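Local coordinates for polyketide synthase PksR (Bacillus subtilis, PDB 4U3V), which takes part in making the polyketide antibiotic bacillaene, and is represented here by its double-hotdog enoyl-isomerase domain, at residues A[28-33]-A[96-101]; A[35-40]-A[87-92]; A[79-84]-A[124-129]; A[138-143]-A[272-277]; A[210-215]-A[279-284]. All blocks are in the same frame, centred on the assembly; numbering follows the deposited sequence.

Contact 1 (A[28-33]-A[96-101])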
# COMPACT_ATOMS: atom_id res chain seq x y z
N GLN A 28 -14.84 22.56 2.42
CA GLN A 28 -15.09 21.25 3.10
C GLN A 28 -13.98 20.97 4.10
O GLN A 28 -12.86 21.43 3.94
CB GLN A 28 -15.10 20.13 2.08
CG GLN A 28 -15.81 20.43 0.78
CD GLN A 28 -15.42 19.41 -0.27
OE1 GLN A 28 -14.26 19.35 -0.69
NE2 GLN A 28 -16.36 18.54 -0.64
N PRO A 29 -14.26 20.10 5.08
CA PRO A 29 -13.17 19.72 5.98
C PRO A 29 -12.09 18.98 5.21
O PRO A 29 -12.38 18.27 4.25
CB PRO A 29 -13.85 18.77 6.98
CG PRO A 29 -15.10 18.31 6.32
CD PRO A 29 -15.54 19.47 5.44
N VAL A 30 -10.85 19.16 5.62
CA VAL A 30 -9.76 18.41 5.02
C VAL A 30 -9.93 16.89 5.26
O VAL A 30 -10.50 16.45 6.28
CB VAL A 30 -8.41 18.92 5.54
CG1 VAL A 30 -8.22 18.55 6.99
CG2 VAL A 30 -7.27 18.39 4.70
N ILE A 31 -9.39 16.09 4.34
CA ILE A 31 -9.27 14.65 4.57
C ILE A 31 -8.34 14.38 5.77
O ILE A 31 -7.26 14.98 5.90
CB ILE A 31 -8.70 13.97 3.30
CG1 ILE A 31 -9.73 14.01 2.16
CG2 ILE A 31 -8.25 12.55 3.60
CD1 ILE A 31 -11.10 13.42 2.50
N GLN A 32 -8.80 13.54 6.69
CA GLN A 32 -8.10 13.38 7.97
C GLN A 32 -8.45 12.07 8.58
O GLN A 32 -9.57 11.54 8.38
CB GLN A 32 -8.43 14.52 8.95
CG GLN A 32 -9.91 14.74 9.18
CD GLN A 32 -10.19 16.08 9.86
OE1 GLN A 32 -9.95 16.22 11.07
NE2 GLN A 32 -10.60 17.09 9.08
N ASP A 33 -7.53 11.54 9.38
CA ASP A 33 -7.79 10.30 10.11
C ASP A 33 -6.96 10.39 11.42
O ASP A 33 -6.13 11.27 11.59
CB ASP A 33 -7.38 9.06 9.25
CG ASP A 33 -8.09 7.75 9.69
OD1 ASP A 33 -8.74 7.70 10.76
OD2 ASP A 33 -7.99 6.73 8.96
N GLU A 96 -2.83 12.38 14.72
CA GLU A 96 -3.74 12.88 13.69
C GLU A 96 -2.93 12.94 12.40
O GLU A 96 -1.79 13.40 12.41
CB GLU A 96 -4.19 14.31 14.04
CG GLU A 96 -4.95 14.51 15.33
CD GLU A 96 -5.16 16.01 15.62
OE1 GLU A 96 -5.96 16.65 14.92
OE2 GLU A 96 -4.42 16.57 16.46
N LEU A 97 -3.55 12.52 11.30
CA LEU A 97 -3.03 12.72 9.97
C LEU A 97 -3.99 13.54 9.11
O LEU A 97 -5.18 13.40 9.23
CB LEU A 97 -2.81 11.39 9.27
CG LEU A 97 -1.52 10.66 9.64
CD1 LEU A 97 -1.70 10.05 11.01
CD2 LEU A 97 -1.21 9.61 8.57
N GLN A 98 -3.45 14.40 8.25
CA GLN A 98 -4.28 15.16 7.32
C GLN A 98 -3.60 15.06 5.96
O GLN A 98 -2.36 15.02 5.89
CB GLN A 98 -4.37 16.64 7.74
CG GLN A 98 -5.32 16.87 8.91
CD GLN A 98 -5.53 18.34 9.28
OE1 GLN A 98 -4.94 19.24 8.70
NE2 GLN A 98 -6.30 18.56 10.34
N ALA A 99 -4.38 15.15 4.89
CA ALA A 99 -3.82 15.06 3.53
C ALA A 99 -4.22 16.34 2.85
O ALA A 99 -5.40 16.55 2.64
CB ALA A 99 -4.41 13.88 2.78
N LYS A 100 -3.26 17.24 2.71
CA LYS A 100 -3.50 18.63 2.31
C LYS A 100 -2.98 18.85 0.90
O LYS A 100 -1.82 18.55 0.62
CB LYS A 100 -2.78 19.57 3.25
CG LYS A 100 -3.29 19.48 4.69
CD LYS A 100 -2.18 19.67 5.73
CE LYS A 100 -2.74 19.56 7.15
NZ LYS A 100 -1.74 19.84 8.22
N PRO A 101 -3.85 19.35 -0.00
CA PRO A 101 -3.44 19.54 -1.39
C PRO A 101 -2.87 20.93 -1.58
O PRO A 101 -3.12 21.82 -0.77
CB PRO A 101 -4.76 19.38 -2.17
CG PRO A 101 -5.78 18.91 -1.17
CD PRO A 101 -5.31 19.46 0.14
O HOH W 1 -7.92 17.31 1.90
O HOH W 2 -6.85 16.92 12.12
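D33 and L97 sit in an antiparallel strand pairing at the outer edge of the N-terminal hotdog. The short axes of strands 31-33 and 96-101 run 163° apart. D33 and L97 form a hydrogen-bonded pair. D33 N gives to L97 O at 3.0 Å. The return bond, L97 N to D33 O at 2.9 Å, is almost straight (175°). Q32 and Q98 come next as a non-hydrogen-bonded pair.

Towards V30 the strands part. A99 N still bonds to I31 O at 3.1 Å, but a water takes the place of the other link. It accepts from I31 N and donates to A99 O at 2.7 Å. V30 fills in beside it. Its CG1 meets Q98 CD at 3.5 Å, with the two side chains crossing at about a right angle. Its CG2 lies 3.3 Å from A99 O. Q32 curls back along its own segment: with chi1 at 54°, NE2 reaches V30 O at 2.9 Å. A second water links E96 OE1 and, weakly, Q32 OE1.

The D33 carboxylate leads away from strand 96-101, and its OD2 bonds to Y201 and H199. On the other flank, strand 94-102 pairs with strand 108-116. L97 packs on L61 of helix 56-69, and A99 rests on I112.

Contact 2 (A[35-40]-A[87-92])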
# COMPACT_ATOMS: atom_id res chain seq x y z
N PHE A 35 -5.05 7.75 14.54
CA PHE A 35 -4.64 6.37 14.88
C PHE A 35 -4.17 6.34 16.32
O PHE A 35 -3.37 7.17 16.74
CB PHE A 35 -3.50 5.90 13.97
CG PHE A 35 -3.92 5.75 12.55
CD1 PHE A 35 -4.54 4.58 12.15
CD2 PHE A 35 -3.84 6.82 11.67
CE1 PHE A 35 -5.00 4.44 10.82
CE2 PHE A 35 -4.30 6.68 10.36
CZ PHE A 35 -4.89 5.50 9.94
N THR A 36 -4.70 5.39 17.08
CA THR A 36 -4.39 5.36 18.53
C THR A 36 -3.52 4.12 18.87
O THR A 36 -3.54 3.10 18.18
CB THR A 36 -5.69 5.37 19.34
OG1 THR A 36 -5.39 5.59 20.73
CG2 THR A 36 -6.44 4.08 19.19
N TYR A 37 -2.74 4.21 19.94
CA TYR A 37 -1.76 3.18 20.27
C TYR A 37 -2.41 1.81 20.30
O TYR A 37 -1.84 0.83 19.82
CB TYR A 37 -1.13 3.46 21.65
CG TYR A 37 -0.05 2.49 22.05
CD1 TYR A 37 1.23 2.57 21.50
CD2 TYR A 37 -0.27 1.56 23.08
CE1 TYR A 37 2.24 1.71 21.90
CE2 TYR A 37 0.73 0.67 23.45
CZ TYR A 37 1.98 0.76 22.86
OH TYR A 37 3.02 -0.06 23.28
N ASP A 38 -3.57 1.73 20.92
CA ASP A 38 -4.12 0.43 21.28
C ASP A 38 -4.99 -0.25 20.22
O ASP A 38 -5.43 -1.36 20.43
CB ASP A 38 -4.93 0.51 22.58
CG ASP A 38 -4.05 0.65 23.81
OD1 ASP A 38 -2.86 0.28 23.76
OD2 ASP A 38 -4.57 1.14 24.84
N GLU A 39 -5.31 0.43 19.11
CA GLU A 39 -6.21 -0.20 18.14
C GLU A 39 -5.48 -1.26 17.25
O GLU A 39 -4.25 -1.21 17.10
CB GLU A 39 -6.87 0.87 17.27
CG GLU A 39 -5.91 1.57 16.33
CD GLU A 39 -6.64 2.54 15.44
OE1 GLU A 39 -6.56 3.76 15.71
OE2 GLU A 39 -7.36 2.09 14.52
N PRO A 40 -6.22 -2.25 16.71
CA PRO A 40 -5.55 -3.38 16.03
C PRO A 40 -4.70 -2.97 14.82
O PRO A 40 -3.64 -3.52 14.60
CB PRO A 40 -6.72 -4.28 15.60
CG PRO A 40 -7.82 -3.97 16.56
CD PRO A 40 -7.64 -2.55 17.03
N ILE A 87 6.08 7.12 11.25
CA ILE A 87 5.35 7.62 12.39
C ILE A 87 5.31 6.57 13.48
O ILE A 87 4.68 5.53 13.32
CB ILE A 87 3.92 7.98 12.01
CG1 ILE A 87 3.92 9.04 10.91
CG2 ILE A 87 3.13 8.41 13.23
CD1 ILE A 87 2.52 9.42 10.49
N VAL A 88 5.91 6.89 14.63
CA VAL A 88 5.88 5.98 15.79
C VAL A 88 4.79 6.42 16.75
O VAL A 88 4.68 7.60 17.09
CB VAL A 88 7.19 6.03 16.59
CG1 VAL A 88 7.07 5.15 17.83
CG2 VAL A 88 8.38 5.63 15.73
N ILE A 89 3.99 5.48 17.22
CA ILE A 89 2.93 5.80 18.13
C ILE A 89 3.28 5.20 19.48
O ILE A 89 3.58 4.00 19.56
CB ILE A 89 1.63 5.17 17.64
CG1 ILE A 89 1.39 5.62 16.18
CG2 ILE A 89 0.45 5.56 18.51
CD1 ILE A 89 -0.02 5.44 15.72
N LYS A 90 3.38 6.05 20.49
CA LYS A 90 3.75 5.57 21.82
C LYS A 90 2.53 5.32 22.66
O LYS A 90 1.44 5.78 22.35
CB LYS A 90 4.68 6.55 22.53
CG LYS A 90 5.98 6.80 21.79
CD LYS A 90 6.81 7.87 22.44
CE LYS A 90 8.17 7.96 21.77
NZ LYS A 90 8.71 6.62 21.39
N GLN A 91 2.71 4.57 23.75
CA GLN A 91 1.64 4.28 24.65
C GLN A 91 0.85 5.53 25.05
O GLN A 91 1.43 6.58 25.30
CB GLN A 91 2.23 3.64 25.92
CG GLN A 91 1.17 2.99 26.78
CD GLN A 91 1.81 2.43 28.02
OE1 GLN A 91 3.01 2.18 28.01
NE2 GLN A 91 1.05 2.31 29.12
N GLY A 92 -0.47 5.40 25.08
CA GLY A 92 -1.34 6.54 25.37
C GLY A 92 -1.57 7.59 24.28
O GLY A 92 -2.38 8.49 24.46
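F35 and I89 begin a contact of the N-terminal hotdog, made where strand 31-36 runs out into a type I turn from T36 to E39. Apolar packing and a CH-pi contact hold the two segments together. No hydrogen bond runs directly between them.

F35 touches with its stem: CB lies 3.9 Å from I89 CD1. Its ring leads away, stacks on H199 and also meets the ring of Y41.

T36 CB points away from segment 87-92. The backbone N of T36 bonds instead to E39 OE1 at 2.8 Å, across the turn.

Y37 carries most of the contact. CG lies anti to the backbone N (chi1 -177°), which lays the ring alongside the backbone of 89-91. Q91 CA sits over the ring face, 3.5 Å from the centroid and only 9° off the normal. I89 O comes to the ring edge in its plane, 3.5 Å from CE1. I89 also packs on the stem of Y37: its CG2 is 4.1 Å from Y37 CB. R51 makes a cation-pi contact with the same ring and bonds to Y37 O.

E39 closes the turn at the N-cap position of helix 40-43. OE1 holds T36 N with its anti lone pair, and OE2 bonds to H199 NE2. The carboxylate is thus held at both oxygens.

The Q91 side chain is extended and its amide plane is 29° from that of the Y37 ring. Its CG approaches Y37 CE2 at 4.1 Å.

Contact 3 (A[79-84]-A[124-129])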
# COMPACT_ATOMS: atom_id res chain seq x y z
N SER A 79 0.94 10.08 -8.25
CA SER A 79 2.30 9.96 -8.80
C SER A 79 3.33 10.36 -7.77
O SER A 79 3.09 11.26 -6.95
CB SER A 79 2.47 10.86 -10.03
OG SER A 79 1.37 10.71 -10.92
N LYS A 80 4.51 9.75 -7.84
CA LYS A 80 5.69 10.17 -7.11
C LYS A 80 5.45 10.23 -5.60
O LYS A 80 5.87 11.17 -4.91
CB LYS A 80 6.26 11.50 -7.63
CG LYS A 80 6.37 11.51 -9.14
CD LYS A 80 7.31 12.60 -9.63
CE LYS A 80 7.52 12.46 -11.14
NZ LYS A 80 8.14 13.69 -11.71
N LEU A 81 4.76 9.22 -5.10
CA LEU A 81 4.46 9.14 -3.65
C LEU A 81 5.72 8.65 -2.93
O LEU A 81 6.29 7.58 -3.23
CB LEU A 81 3.30 8.17 -3.44
CG LEU A 81 2.86 7.94 -2.00
CD1 LEU A 81 2.30 9.25 -1.43
CD2 LEU A 81 1.82 6.80 -1.98
N SER A 82 6.20 9.48 -2.03
CA SER A 82 7.44 9.24 -1.33
C SER A 82 7.19 9.30 0.18
O SER A 82 6.45 10.17 0.62
CB SER A 82 8.43 10.34 -1.77
OG SER A 82 9.50 10.42 -0.89
N TYR A 83 7.75 8.35 0.93
CA TYR A 83 7.53 8.25 2.38
C TYR A 83 8.67 8.99 3.05
O TYR A 83 9.85 8.67 2.83
CB TYR A 83 7.50 6.78 2.88
CG TYR A 83 6.44 5.92 2.17
CD1 TYR A 83 5.34 6.51 1.54
CD2 TYR A 83 6.59 4.54 2.08
CE1 TYR A 83 4.40 5.75 0.84
CE2 TYR A 83 5.63 3.77 1.44
CZ TYR A 83 4.60 4.36 0.76
OH TYR A 83 3.68 3.58 0.10
N ILE A 84 8.33 10.02 3.80
CA ILE A 84 9.33 10.95 4.30
C ILE A 84 9.88 10.50 5.65
O ILE A 84 11.10 10.48 5.88
CB ILE A 84 8.72 12.38 4.39
CG1 ILE A 84 8.41 12.88 3.00
CG2 ILE A 84 9.69 13.34 5.09
CD1 ILE A 84 9.49 12.57 1.99
N PRO A 124 5.70 16.51 7.88
CA PRO A 124 5.38 15.66 6.72
C PRO A 124 5.68 14.15 6.92
O PRO A 124 6.75 13.77 7.47
CB PRO A 124 6.19 16.28 5.57
CG PRO A 124 7.32 16.98 6.26
CD PRO A 124 6.76 17.50 7.57
N ALA A 125 4.68 13.32 6.65
CA ALA A 125 4.84 11.88 6.66
C ALA A 125 5.11 11.38 5.24
O ALA A 125 5.89 10.42 5.04
CB ALA A 125 3.57 11.22 7.20
N ALA A 126 4.42 11.97 4.27
CA ALA A 126 4.53 11.56 2.84
C ALA A 126 4.22 12.70 1.91
O ALA A 126 3.49 13.60 2.28
CB ALA A 126 3.59 10.37 2.55
N ILE A 127 4.72 12.62 0.68
CA ILE A 127 4.44 13.64 -0.32
C ILE A 127 4.22 12.92 -1.62
O ILE A 127 4.78 11.84 -1.84
CB ILE A 127 5.62 14.63 -0.44
CG1 ILE A 127 6.91 13.90 -0.82
CG2 ILE A 127 5.80 15.39 0.87
CD1 ILE A 127 7.70 14.55 -1.94
N GLY A 128 3.27 13.42 -2.40
CA GLY A 128 3.02 12.91 -3.76
C GLY A 128 2.33 13.93 -4.66
O GLY A 128 2.23 15.12 -4.32
N GLN A 129 1.75 13.43 -5.75
CA GLN A 129 0.98 14.24 -6.67
C GLN A 129 -0.27 13.48 -7.02
O GLN A 129 -0.29 12.25 -6.95
CB GLN A 129 1.79 14.51 -7.93
CG GLN A 129 3.02 15.37 -7.68
CD GLN A 129 3.88 15.52 -8.92
OE1 GLN A 129 3.42 15.29 -10.03
NE2 GLN A 129 5.15 15.84 -8.72
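K80 and L81 together stand opposite the single residue G128, so the strand pairing slips by one residue in a beta bulge. K80 has a positive phi (56°). Its carbonyl O meets G128 CA in a CA-H...O contact of 3.5 Å.

Regular antiparallel pairing holds both flanks. S79 and Q129 exchange two backbone bonds, as do S82 and I127. S82 N lies nearly on the line of the I127 carbonyl, with S82 N to I127 O at 2.8 Å. Past this pair, I84 N bonds to A125 O at 2.8 Å from above the carbonyl plane. A125 and A126 both face I112, a classic bulge where the chain turns a corner.

L81 CG lies anti to its backbone N (chi1 180°), and CD1 comes within 3.6 Å of I127 O. The K80 and Q129 side chains run side by side and point the same way. The I84 and I127 side chains cross at about a right angle, with I84 CD1 4.0 Å from I127 CG1. On the other face, A126 and Y83 pack against Y58 of helix 56-69.

Strand 75-83 also bonds to strand 230-239 of the C-terminal hotdog. This joining of two hotdogs side by side is the hallmark of the double-hotdog fold.

Contact 4 (A[138-143]-A[272-277])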
# COMPACT_ATOMS: atom_id res chain seq x y z
N LYS A 138 -6.93 -4.29 -17.79
CA LYS A 138 -6.12 -5.20 -18.59
C LYS A 138 -6.67 -6.58 -18.33
O LYS A 138 -7.34 -6.80 -17.32
CB LYS A 138 -4.64 -5.10 -18.19
CG LYS A 138 -3.99 -3.74 -18.46
CD LYS A 138 -2.53 -3.75 -18.06
CE LYS A 138 -2.21 -2.68 -17.03
NZ LYS A 138 -0.96 -2.99 -16.29
N LYS A 139 -6.57 -7.47 -19.31
CA LYS A 139 -7.06 -8.82 -19.10
C LYS A 139 -5.90 -9.65 -18.61
O LYS A 139 -4.76 -9.42 -19.01
CB LYS A 139 -7.71 -9.39 -20.37
CG LYS A 139 -9.09 -8.82 -20.66
CD LYS A 139 -9.98 -9.80 -21.43
CE LYS A 139 -9.92 -9.56 -22.93
NZ LYS A 139 -10.00 -8.11 -23.30
N VAL A 140 -6.16 -10.49 -17.61
CA VAL A 140 -5.16 -11.39 -17.06
C VAL A 140 -5.79 -12.75 -16.80
O VAL A 140 -6.73 -12.88 -16.01
CB VAL A 140 -4.55 -10.83 -15.75
CG1 VAL A 140 -3.57 -11.82 -15.13
CG2 VAL A 140 -3.87 -9.48 -15.99
N ASN A 141 -5.30 -13.78 -17.51
CA ASN A 141 -5.69 -15.15 -17.20
C ASN A 141 -4.89 -15.67 -16.01
O ASN A 141 -3.73 -16.03 -16.16
CB ASN A 141 -5.49 -16.07 -18.42
CG ASN A 141 -6.27 -17.37 -18.30
OD1 ASN A 141 -6.41 -17.93 -17.21
ND2 ASN A 141 -6.81 -17.84 -19.42
N ILE A 142 -5.54 -15.75 -14.85
CA ILE A 142 -4.88 -16.09 -13.59
C ILE A 142 -4.43 -17.54 -13.63
O ILE A 142 -3.35 -17.89 -13.13
CB ILE A 142 -5.86 -15.87 -12.41
CG1 ILE A 142 -5.98 -14.39 -12.09
CG2 ILE A 142 -5.44 -16.67 -11.19
CD1 ILE A 142 -4.66 -13.72 -11.76
N GLU A 143 -5.28 -18.39 -14.20
CA GLU A 143 -4.94 -19.80 -14.33
C GLU A 143 -3.71 -19.98 -15.22
O GLU A 143 -2.83 -20.78 -14.93
CB GLU A 143 -6.14 -20.58 -14.89
CG GLU A 143 -7.21 -20.88 -13.85
CD GLU A 143 -6.64 -21.55 -12.61
OE1 GLU A 143 -5.81 -22.48 -12.73
OE2 GLU A 143 -7.02 -21.13 -11.49
N SER A 272 -10.92 -12.02 -14.13
CA SER A 272 -9.82 -11.90 -15.09
C SER A 272 -9.44 -10.51 -15.59
O SER A 272 -8.74 -10.38 -16.60
CB SER A 272 -10.11 -12.82 -16.28
OG SER A 272 -9.37 -14.02 -16.19
N GLU A 273 -9.89 -9.47 -14.90
CA GLU A 273 -9.52 -8.13 -15.32
C GLU A 273 -8.96 -7.32 -14.17
O GLU A 273 -9.34 -7.53 -13.00
CB GLU A 273 -10.69 -7.39 -15.95
CG GLU A 273 -11.92 -7.36 -15.07
CD GLU A 273 -13.20 -7.24 -15.88
OE1 GLU A 273 -13.11 -6.95 -17.10
OE2 GLU A 273 -14.30 -7.42 -15.29
N THR A 274 -8.08 -6.39 -14.52
CA THR A 274 -7.42 -5.56 -13.51
C THR A 274 -8.24 -4.38 -13.00
O THR A 274 -9.00 -3.76 -13.76
CB THR A 274 -6.11 -4.92 -14.00
OG1 THR A 274 -6.37 -3.96 -15.03
CG2 THR A 274 -5.10 -5.98 -14.44
N VAL A 275 -8.14 -4.12 -11.70
CA VAL A 275 -8.99 -3.11 -11.06
C VAL A 275 -8.20 -2.03 -10.31
O VAL A 275 -8.76 -1.01 -9.90
CB VAL A 275 -9.94 -3.85 -10.07
CG1 VAL A 275 -10.92 -4.77 -10.82
CG2 VAL A 275 -9.16 -4.66 -9.06
N LEU A 276 -6.87 -2.18 -10.30
CA LEU A 276 -6.01 -1.19 -9.66
C LEU A 276 -4.57 -1.54 -10.08
O LEU A 276 -4.27 -2.74 -10.19
CB LEU A 276 -6.16 -1.36 -8.14
CG LEU A 276 -5.19 -0.64 -7.20
CD1 LEU A 276 -5.30 0.86 -7.37
CD2 LEU A 276 -5.51 -1.02 -5.74
N HIS A 277 -3.80 -0.53 -10.45
CA HIS A 277 -2.41 -0.70 -10.92
C HIS A 277 -1.49 0.09 -10.03
O HIS A 277 -1.70 1.30 -9.81
CB HIS A 277 -2.18 -0.22 -12.36
CG HIS A 277 -3.16 -0.79 -13.38
ND1 HIS A 277 -3.61 -0.05 -14.43
CD2 HIS A 277 -3.78 -2.04 -13.49
CE1 HIS A 277 -4.52 -0.78 -15.13
NE2 HIS A 277 -4.57 -2.01 -14.59
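K138 lays its side chain obliquely across the ring of H277. CE sits over one face, 3.6 Å from the centroid and offset toward the rim. A bend at chi3 (-122°) helps bring it there. The amino group beyond it makes a salt bridge with D266.

T274 OG1 joins the K138 backbone to the H277 ring. It lies between the backbone N and the carbonyl carbon of T274 (chi1 67°). From there it accepts from K138 N at 2.8 Å and hydrogen-bonds to H277 NE2 at 2.7 Å. T274 CB lies at the edge of the H277 ring, in its plane. T274 CG2 meets V140 CG2 at 4.0 Å, the two side chains crossing at about a right angle. F135 also packs against T274 and the imidazole.

The backbones make a single bridge at K139 and E273. T274 N bonds to K138 O at 2.9 Å, and V140 N to S272 O at 2.8 Å in a nearly straight line (175°). S272 OG gives to V140 O at 2.9 Å, from above the carbonyl plane. Together these bonds tie the chain leading into helix 142-147 to the loop before strand 274-283 and to its first residue, in the C-terminal hotdog. N141, the N-cap residue, bonds to N144 N through OD1.

The lysine charge is met by D266. H277 is held at both nitrogens, by T274 OG1 and Q237, which fixes the rotation of its ring under the K138 chain.

Contact 5 (A[210-215]-A[279-284])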
# COMPACT_ATOMS: atom_id res chain seq x y z
N SER A 210 -0.86 -5.67 1.44
CA SER A 210 -0.81 -7.05 0.98
C SER A 210 0.23 -7.16 -0.12
O SER A 210 0.95 -8.18 -0.19
CB SER A 210 -2.17 -7.50 0.46
OG SER A 210 -3.05 -7.56 1.57
N ALA A 211 0.36 -6.10 -0.90
CA ALA A 211 1.36 -6.09 -1.97
C ALA A 211 2.76 -6.12 -1.35
O ALA A 211 3.64 -6.85 -1.79
CB ALA A 211 1.17 -4.89 -2.91
N TYR A 212 2.99 -5.36 -0.27
CA TYR A 212 4.27 -5.45 0.41
C TYR A 212 4.53 -6.87 0.97
O TYR A 212 5.63 -7.39 0.87
CB TYR A 212 4.25 -4.39 1.53
CG TYR A 212 5.40 -4.38 2.47
CD1 TYR A 212 6.72 -4.40 2.02
CD2 TYR A 212 5.17 -4.24 3.83
CE1 TYR A 212 7.77 -4.37 2.93
CE2 TYR A 212 6.21 -4.17 4.74
CZ TYR A 212 7.50 -4.25 4.29
OH TYR A 212 8.52 -4.15 5.24
N LEU A 213 3.53 -7.49 1.59
CA LEU A 213 3.76 -8.81 2.20
C LEU A 213 4.09 -9.86 1.10
O LEU A 213 4.98 -10.71 1.30
CB LEU A 213 2.50 -9.23 2.97
CG LEU A 213 2.24 -8.45 4.27
CD1 LEU A 213 0.86 -8.80 4.82
CD2 LEU A 213 3.31 -8.77 5.28
N ALA A 214 3.41 -9.74 -0.04
CA ALA A 214 3.67 -10.63 -1.20
C ALA A 214 5.08 -10.39 -1.71
O ALA A 214 5.79 -11.33 -2.07
CB ALA A 214 2.66 -10.42 -2.32
N ILE A 215 5.49 -9.13 -1.76
CA ILE A 215 6.87 -8.82 -2.15
C ILE A 215 7.91 -9.46 -1.20
O ILE A 215 8.90 -10.03 -1.64
CB ILE A 215 7.07 -7.29 -2.30
CG1 ILE A 215 6.34 -6.80 -3.55
CG2 ILE A 215 8.56 -6.96 -2.37
CD1 ILE A 215 6.05 -5.33 -3.61
N SER A 279 2.75 1.04 -10.05
CA SER A 279 3.98 0.93 -10.81
C SER A 279 5.13 1.56 -10.02
O SER A 279 4.96 2.57 -9.31
CB SER A 279 3.78 1.52 -12.22
OG SER A 279 4.46 2.75 -12.37
N GLY A 280 6.30 0.92 -10.02
CA GLY A 280 7.42 1.42 -9.23
C GLY A 280 7.11 1.47 -7.74
O GLY A 280 7.41 2.46 -7.06
N TYR A 281 6.53 0.38 -7.25
CA TYR A 281 6.42 0.14 -5.82
C TYR A 281 7.83 -0.16 -5.29
O TYR A 281 8.45 -1.19 -5.65
CB TYR A 281 5.49 -1.05 -5.65
CG TYR A 281 4.90 -1.26 -4.27
CD1 TYR A 281 3.49 -1.19 -4.09
CD2 TYR A 281 5.69 -1.68 -3.21
CE1 TYR A 281 2.93 -1.42 -2.84
CE2 TYR A 281 5.12 -1.89 -1.95
CZ TYR A 281 3.75 -1.79 -1.79
OH TYR A 281 3.17 -1.99 -0.55
N SER A 282 8.33 0.71 -4.41
CA SER A 282 9.77 0.76 -4.09
C SER A 282 10.05 0.23 -2.70
O SER A 282 9.43 0.69 -1.73
CB SER A 282 10.23 2.26 -4.09
OG SER A 282 10.16 2.78 -5.41
N LEU A 283 11.04 -0.67 -2.61
CA LEU A 283 11.61 -1.13 -1.35
C LEU A 283 13.09 -0.76 -1.32
O LEU A 283 13.84 -0.97 -2.28
CB LEU A 283 11.46 -2.64 -1.19
CG LEU A 283 10.13 -3.16 -0.63
CD1 LEU A 283 8.99 -2.86 -1.59
CD2 LEU A 283 10.23 -4.66 -0.38
N LYS A 284 13.54 -0.30 -0.17
CA LYS A 284 14.96 -0.10 0.09
C LYS A 284 15.57 -1.32 0.77
O LYS A 284 15.02 -1.83 1.76
CB LYS A 284 15.13 1.13 1.00
CG LYS A 284 16.57 1.43 1.37
CD LYS A 284 16.66 2.71 2.19
CE LYS A 284 18.03 2.88 2.82
NZ LYS A 284 19.03 3.47 1.89
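I215 and L283 meet at the tight end of this contact. I215 CG2 lies 3.5 Å from L283 CD2, closer than usual for two carbons. With chi1 at -71°, the other branch of I215 is directed to Y281, and CD1 lies 3.7 Å from Y281 CD2. The side chains cross at a slant.

The rest is looser. A211 CB reaches Y281 CE1 at 3.9 Å. Y212 presents its ring edge to L283, with Y212 CE1 4.1 Å from L283 CD2.

This is the core of a hotdog: helix 205-219 is the sausage, and strand 274-283 is part of the sheet wrapped round it. The short axes stay 10.6 Å apart and lie at 65°, so the contact rests on side chains. Y281 reaches across to the helix. CG lies anti to the backbone N (chi1 -163°), and OH comes within 3.4 Å of Y212 CB. That hydroxyl bonds to T208 O, just before the segment. G280 and Y281 both face F263 in a G1 bulge.

Away from the helix the strand changes character. S282 CB points away from the helix, and S282 OG bonds back to G280 O at 3.2 Å. K284, the last modelled residue, is exposed to solvent.

Contact 5 is the buried one, made of side chains between helix and strand. The other four are partly buried. Contacts 1 and 3 are backbone pairings of the N-terminal hotdog, the first at its outer edge and the second beside the junction with the C-terminal hotdog. Contacts 1 and 2 share strand 31-36 and touch where L97 meets F35. Contact 2 lacks hydrogen bonds between its segments and relies on packing. I87 of contact 2 also packs on A125 of contact 3. Contacts 4 and 5 share strand 274-283: polar bonds dominate at its start, apolar packing further along. Contacts 2 and 4 lie on opposite sides of the chain's centre.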